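Local coordinates for protein putative cytochrome P450 hydroxylase (Chondromyces apiculatus DSM 436, PDB 6GMF) that binds heme b and probably acts as a cytochrome P450 monooxygenase on terpenes, at residues A[282-287]-A[303-308]. Sequence-based numbering, arbitrary orientation.
Sequences CIFRQT and VVLPLL. With HEM (protoporphyrin IX containing Fe), chain B.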
ATOM      1  N   CYS A 282       8.430   4.761   1.410  1.00 16.32           N
ATOM      2  CA  CYS A 282       9.279   4.358   2.453  1.00 16.85           C
ATOM      3  C   CYS A 282       8.470   3.695   3.552  1.00 15.61           C
ATOM      4  O   CYS A 282       7.242   3.770   3.527  1.00 17.30           O
ATOM      5  CB  CYS A 282      10.083   5.514   3.012  1.00 18.81           C
ATOM      6  SG  CYS A 282       9.085   6.769   3.840  1.00 25.02           S
ATOM      7  N   ILE A 283       9.214   3.066   4.470  1.00 15.83           N
ATOM      8  CA  ILE A 283       8.610   2.479   5.613  1.00 16.58           C
ATOM      9  C   ILE A 283       9.385   2.929   6.843  1.00 18.41           C
ATOM     10  O   ILE A 283      10.248   3.768   6.697  1.00 18.70           O
ATOM     11  CB  ILE A 283       8.456   0.972   5.425  1.00 16.65           C
ATOM     12  CG1 ILE A 283       9.777   0.261   5.153  1.00 16.90           C
ATOM     13  CG2 ILE A 283       7.393   0.707   4.347  1.00 16.54           C
ATOM     14  CD1 ILE A 283       9.616  -1.241   4.891  1.00 18.24           C
ATOM     15  N   PHE A 284       9.040   2.392   8.014  1.00 16.19           N
ATOM     16  CA  PHE A 284       9.595   2.908   9.266  1.00 17.26           C
ATOM     17  C   PHE A 284      10.327   1.824  10.051  1.00 15.36           C
ATOM     18  O   PHE A 284       9.840   0.677  10.166  1.00 16.80           O
ATOM     19  CB  PHE A 284       8.470   3.452  10.146  1.00 17.60           C
ATOM     20  CG  PHE A 284       7.882   4.748   9.652  1.00 20.67           C
ATOM     21  CD1 PHE A 284       7.040   4.777   8.552  1.00 21.90           C
ATOM     22  CD2 PHE A 284       8.233   5.947  10.248  1.00 21.87           C
ATOM     23  CE1 PHE A 284       6.503   5.979   8.117  1.00 23.46           C
ATOM     24  CE2 PHE A 284       7.673   7.143   9.820  1.00 24.80           C
ATOM     25  CZ  PHE A 284       6.818   7.142   8.753  1.00 24.43           C
ATOM     26  N   ARG A 285      11.482   2.222  10.633  1.00 15.52           N
ATOM     27  CA  ARG A 285      12.233   1.358  11.549  1.00 16.46           C
ATOM     28  C   ARG A 285      12.791   2.225  12.694  1.00 16.51           C
ATOM     29  O   ARG A 285      12.824   3.422  12.559  1.00 17.79           O
ATOM     30  CB  ARG A 285      13.386   0.636  10.843  1.00 16.61           C
ATOM     31  CG  ARG A 285      12.965  -0.313   9.722  1.00 15.72           C
ATOM     32  CD  ARG A 285      12.301  -1.549  10.280  1.00 14.79           C
ATOM     33  NE  ARG A 285      12.075  -2.553   9.237  1.00 15.93           N
ATOM     34  CZ  ARG A 285      10.946  -2.687   8.563  1.00 15.57           C
ATOM     35  NH1 ARG A 285       9.995  -1.755   8.614  1.00 15.82           N
ATOM     36  NH2 ARG A 285      10.765  -3.801   7.849  1.00 15.79           N
ATOM     37  N   GLN A 286      13.240   1.588  13.764  1.00 18.61           N
ATOM     38  CA  GLN A 286      13.980   2.279  14.837  1.00 18.42           C
ATOM     39  C   GLN A 286      15.186   1.433  15.221  1.00 18.31           C
ATOM     40  O   GLN A 286      15.063   0.187  15.381  1.00 18.78           O
ATOM     41  CB  GLN A 286      13.090   2.508  16.052  1.00 22.20           C
ATOM     42  CG  GLN A 286      13.803   3.308  17.136  1.00 23.31           C
ATOM     43  CD  GLN A 286      12.946   3.566  18.357  1.00 29.01           C
ATOM     44  OE1 GLN A 286      12.235   2.695  18.841  1.00 31.69           O
ATOM     45  NE2 GLN A 286      13.102   4.753  18.918  1.00 35.19           N
ATOM     46  N   THR A 287      16.346   2.086  15.318  1.00 19.12           N
ATOM     47  CA  THR A 287      17.522   1.330  15.713  1.00 21.06           C
ATOM     48  C   THR A 287      17.485   1.065  17.208  1.00 22.14           C
ATOM     49  O   THR A 287      17.090   1.896  17.987  1.00 23.26           O
ATOM     50  CB  THR A 287      18.826   2.027  15.336  1.00 23.51           C
ATOM     51  OG1 THR A 287      18.809   3.327  15.925  1.00 24.92           O
ATOM     52  CG2 THR A 287      18.965   2.179  13.842  1.00 24.22           C
ATOM     53  N   VAL A 303      14.929   6.941  14.418  1.00 20.69           N
ATOM     54  CA  VAL A 303      13.950   6.484  13.412  1.00 21.98           C
ATOM     55  C   VAL A 303      14.622   6.482  12.039  1.00 18.68           C
ATOM     56  O   VAL A 303      15.281   7.460  11.657  1.00 19.98           O
ATOM     57  CB  VAL A 303      12.698   7.363  13.429  1.00 21.96           C
ATOM     58  CG1 VAL A 303      11.744   6.988  12.293  1.00 22.91           C
ATOM     59  CG2 VAL A 303      12.022   7.258  14.791  1.00 25.77           C
ATOM     60  N   VAL A 304      14.419   5.390  11.291  1.00 19.83           N
ATOM     61  CA  VAL A 304      15.095   5.157  10.061  1.00 20.77           C
ATOM     62  C   VAL A 304      14.031   4.845   9.017  1.00 18.14           C
ATOM     63  O   VAL A 304      13.162   4.059   9.311  1.00 19.13           O
ATOM     64  CB  VAL A 304      16.066   3.972  10.174  1.00 20.48           C
ATOM     65  CG1 VAL A 304      16.670   3.624   8.830  1.00 24.48           C
ATOM     66  CG2 VAL A 304      17.149   4.255  11.212  1.00 21.24           C
ATOM     67  N   LEU A 305      14.120   5.521   7.870  1.00 17.42           N
ATOM     68  CA  LEU A 305      13.213   5.322   6.742  1.00 17.13           C
ATOM     69  C   LEU A 305      13.963   4.630   5.618  1.00 17.23           C
ATOM     70  O   LEU A 305      14.690   5.271   4.856  1.00 19.76           O
ATOM     71  CB  LEU A 305      12.683   6.671   6.241  1.00 16.79           C
ATOM     72  CG  LEU A 305      12.021   7.597   7.265  1.00 18.94           C
ATOM     73  CD1 LEU A 305      11.522   8.819   6.528  1.00 20.17           C
ATOM     74  CD2 LEU A 305      10.889   6.910   7.945  1.00 18.09           C
ATOM     75  N   PRO A 306      13.784   3.305   5.470  1.00 18.11           N
ATOM     76  CA  PRO A 306      14.256   2.616   4.282  1.00 18.32           C
ATOM     77  C   PRO A 306      13.415   3.097   3.090  1.00 16.32           C
ATOM     78  O   PRO A 306      12.172   2.976   3.112  1.00 16.91           O
ATOM     79  CB  PRO A 306      14.037   1.136   4.585  1.00 18.75           C
ATOM     80  CG  PRO A 306      13.739   1.065   6.051  1.00 19.94           C
ATOM     81  CD  PRO A 306      13.136   2.399   6.432  1.00 18.61           C
ATOM     82  N   LEU A 307      14.072   3.722   2.113  1.00 16.23           N
ATOM     83  CA  LEU A 307      13.377   4.393   1.023  1.00 16.18           C
ATOM     84  C   LEU A 307      13.175   3.357  -0.079  1.00 15.96           C
ATOM     85  O   LEU A 307      14.053   3.204  -0.926  1.00 16.35           O
ATOM     86  CB  LEU A 307      14.217   5.554   0.503  1.00 17.02           C
ATOM     87  CG  LEU A 307      14.526   6.653   1.536  1.00 16.63           C
ATOM     88  CD1 LEU A 307      15.422   7.719   0.918  1.00 18.33           C
ATOM     89  CD2 LEU A 307      13.271   7.292   2.058  1.00 19.95           C
ATOM     90  N   LEU A 308      12.091   2.595   0.043  1.00 14.51           N
ATOM     91  CA  LEU A 308      11.763   1.563  -0.963  1.00 14.91           C
ATOM     92  C   LEU A 308      11.798   2.163  -2.382  1.00 15.50           C
ATOM     93  O   LEU A 308      12.282   1.484  -3.328  1.00 15.97           O
ATOM     94  CB  LEU A 308      10.374   0.998  -0.672  1.00 14.16           C
ATOM     95  CG  LEU A 308      10.181   0.416   0.721  1.00 14.11           C
ATOM     96  CD1 LEU A 308       8.799  -0.158   0.804  1.00 15.53           C
ATOM     97  CD2 LEU A 308      11.226  -0.608   1.059  1.00 15.92           C
TER
HETATM   98  CHA HEM B 501       3.123  -4.856   4.912  1.00 15.48           C
HETATM   99  CHB HEM B 501       3.376  -2.451   0.863  1.00 13.76           C
HETATM  100  CHC HEM B 501      -1.208  -3.693  -0.067  1.00 14.52           C
HETATM  101  CHD HEM B 501      -1.575  -5.772   4.175  1.00 13.83           C
HETATM  102  C1A HEM B 501       3.603  -4.120   3.855  1.00 14.07           C
HETATM  103  C2A HEM B 501       4.970  -3.735   3.770  1.00 14.37           C
HETATM  104  C3A HEM B 501       5.035  -3.019   2.619  1.00 13.48           C
HETATM  105  C4A HEM B 501       3.742  -3.027   2.036  1.00 13.73           C
HETATM  106  CMA HEM B 501       6.209  -2.276   2.030  1.00 13.69           C
HETATM  107  CAA HEM B 501       6.106  -4.007   4.718  1.00 15.92           C
HETATM  108  CBA HEM B 501       6.134  -3.051   5.941  1.00 14.10           C
HETATM  109  CGA HEM B 501       7.357  -3.237   6.815  1.00 16.38           C
HETATM  110  O1A HEM B 501       8.283  -4.007   6.457  1.00 16.63           O
HETATM  111  O2A HEM B 501       7.397  -2.469   7.833  1.00 16.83           O
HETATM  112  C1B HEM B 501       2.129  -2.550   0.227  1.00 14.18           C
HETATM  113  C2B HEM B 501       1.808  -2.025  -1.075  1.00 13.53           C
HETATM  114  C3B HEM B 501       0.519  -2.349  -1.358  1.00 14.26           C
HETATM  115  C4B HEM B 501       0.045  -3.119  -0.205  1.00 13.77           C
HETATM  116  CMB HEM B 501       2.785  -1.257  -1.871  1.00 14.09           C
HETATM  117  CAB HEM B 501      -0.323  -2.112  -2.594  1.00 15.10           C
HETATM  118  CBB HEM B 501       0.258  -1.878  -3.725  1.00 18.55           C
HETATM  119  C1C HEM B 501      -1.731  -4.413   0.948  1.00 13.37           C
HETATM  120  C2C HEM B 501      -3.073  -4.922   0.983  1.00 14.40           C
HETATM  121  C3C HEM B 501      -3.138  -5.520   2.231  1.00 14.83           C
HETATM  122  C4C HEM B 501      -1.916  -5.327   2.914  1.00 14.45           C
HETATM  123  CMC HEM B 501      -4.049  -4.959  -0.158  1.00 15.99           C
HETATM  124  CAC HEM B 501      -4.235  -6.260   2.854  1.00 15.77           C
HETATM  125  CBC HEM B 501      -5.471  -6.289   2.415  1.00 21.61           C
HETATM  126  C1D HEM B 501      -0.323  -5.653   4.718  1.00 15.43           C
HETATM  127  C2D HEM B 501      -0.001  -6.149   6.088  1.00 15.60           C
HETATM  128  C3D HEM B 501       1.311  -5.910   6.285  1.00 15.79           C
HETATM  129  C4D HEM B 501       1.791  -5.268   5.056  1.00 14.91           C
HETATM  130  CMD HEM B 501      -1.045  -6.815   6.971  1.00 15.91           C
HETATM  131  CAD HEM B 501       2.101  -6.230   7.523  1.00 15.97           C
HETATM  132  CBD HEM B 501       2.871  -7.561   7.496  1.00 16.79           C
HETATM  133  CGD HEM B 501       3.733  -7.773   8.723  1.00 18.57           C
HETATM  134  O1D HEM B 501       4.082  -8.942   8.959  1.00 19.76           O
HETATM  135  O2D HEM B 501       4.089  -6.794   9.430  1.00 17.09           O
HETATM  136  NA  HEM B 501       2.852  -3.687   2.774  1.00 15.49           N
HETATM  137  NB  HEM B 501       1.050  -3.188   0.665  1.00 13.73           N
HETATM  138  NC  HEM B 501      -1.049  -4.619   2.132  1.00 15.30           N
HETATM  139  ND  HEM B 501       0.799  -5.063   4.177  1.00 14.46           N
HETATM  140 FE   HEM B 501       0.963  -4.243   2.419  1.00 15.67          FE
HETATM  141  O   HOH W   1       0.476  -2.296   3.419  1.00 21.01           O
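Arg-285 and Val-304 form an antiparallel hydrogen-bonded pair in the mixed β-sheet of the cytochrome P450 fold, where strand 303-306 lies between strands 285-287 and 38-40. Arg-285 N donates to Val-304 O at 2.8 Å, and Val-304 N returns a straighter bond to Arg-285 O (166° at the hydrogen). Towards the heme, Pro-306 takes the place of an N-H donor: its ring CD sits 3.2 Å from Ile-283 O, a buried carbonyl without a hydrogen-bond partner, which also meets the CA of Leu-305. The partner bond of this position survives, from Ile-283 N to Pro-306 O, but is longer (3.3 Å).

Packing is tight on the side of Phe-284. Leu-305 CD2 lies 3.6 Å above the ring plane, nearer the CD2-CE2 side than the ring centre, in a CH-pi contact; Trp-61 and Phe-381 meet the same ring. Across the sheet, Pro-306 CG rests against Arg-285 CG and Ile-283 CG1, with Leu-50 of helix 43-51 beside them. The end of the strand pair away from Pro-306, at Gln-286 and Val-303, is looser and partly exposed: this non-hydrogen-bonded pair approaches mainly through its backbone, and Gln-286 NE2 makes a weak hydrogen bond to Arg-301 O.

The strand pair carries a heme-binding arginine. A bend at chi2 (-72°) turns CD of Arg-285 out of an extended course, and the rest of the chain carries the guanidinium off from Val-304 to meet one propionate edge-on. NH2 donates to HEM O1A almost straight (174°), while NH1 serves both HEM O2A and Phe-284 O, the latter within the guanidinium plane, helping to fix its rotation. Asn-58 also binds the heme. Leu-308 CD1 touches both Ile-283 CG2 and, at 3.6 Å, the heme methyl CMA.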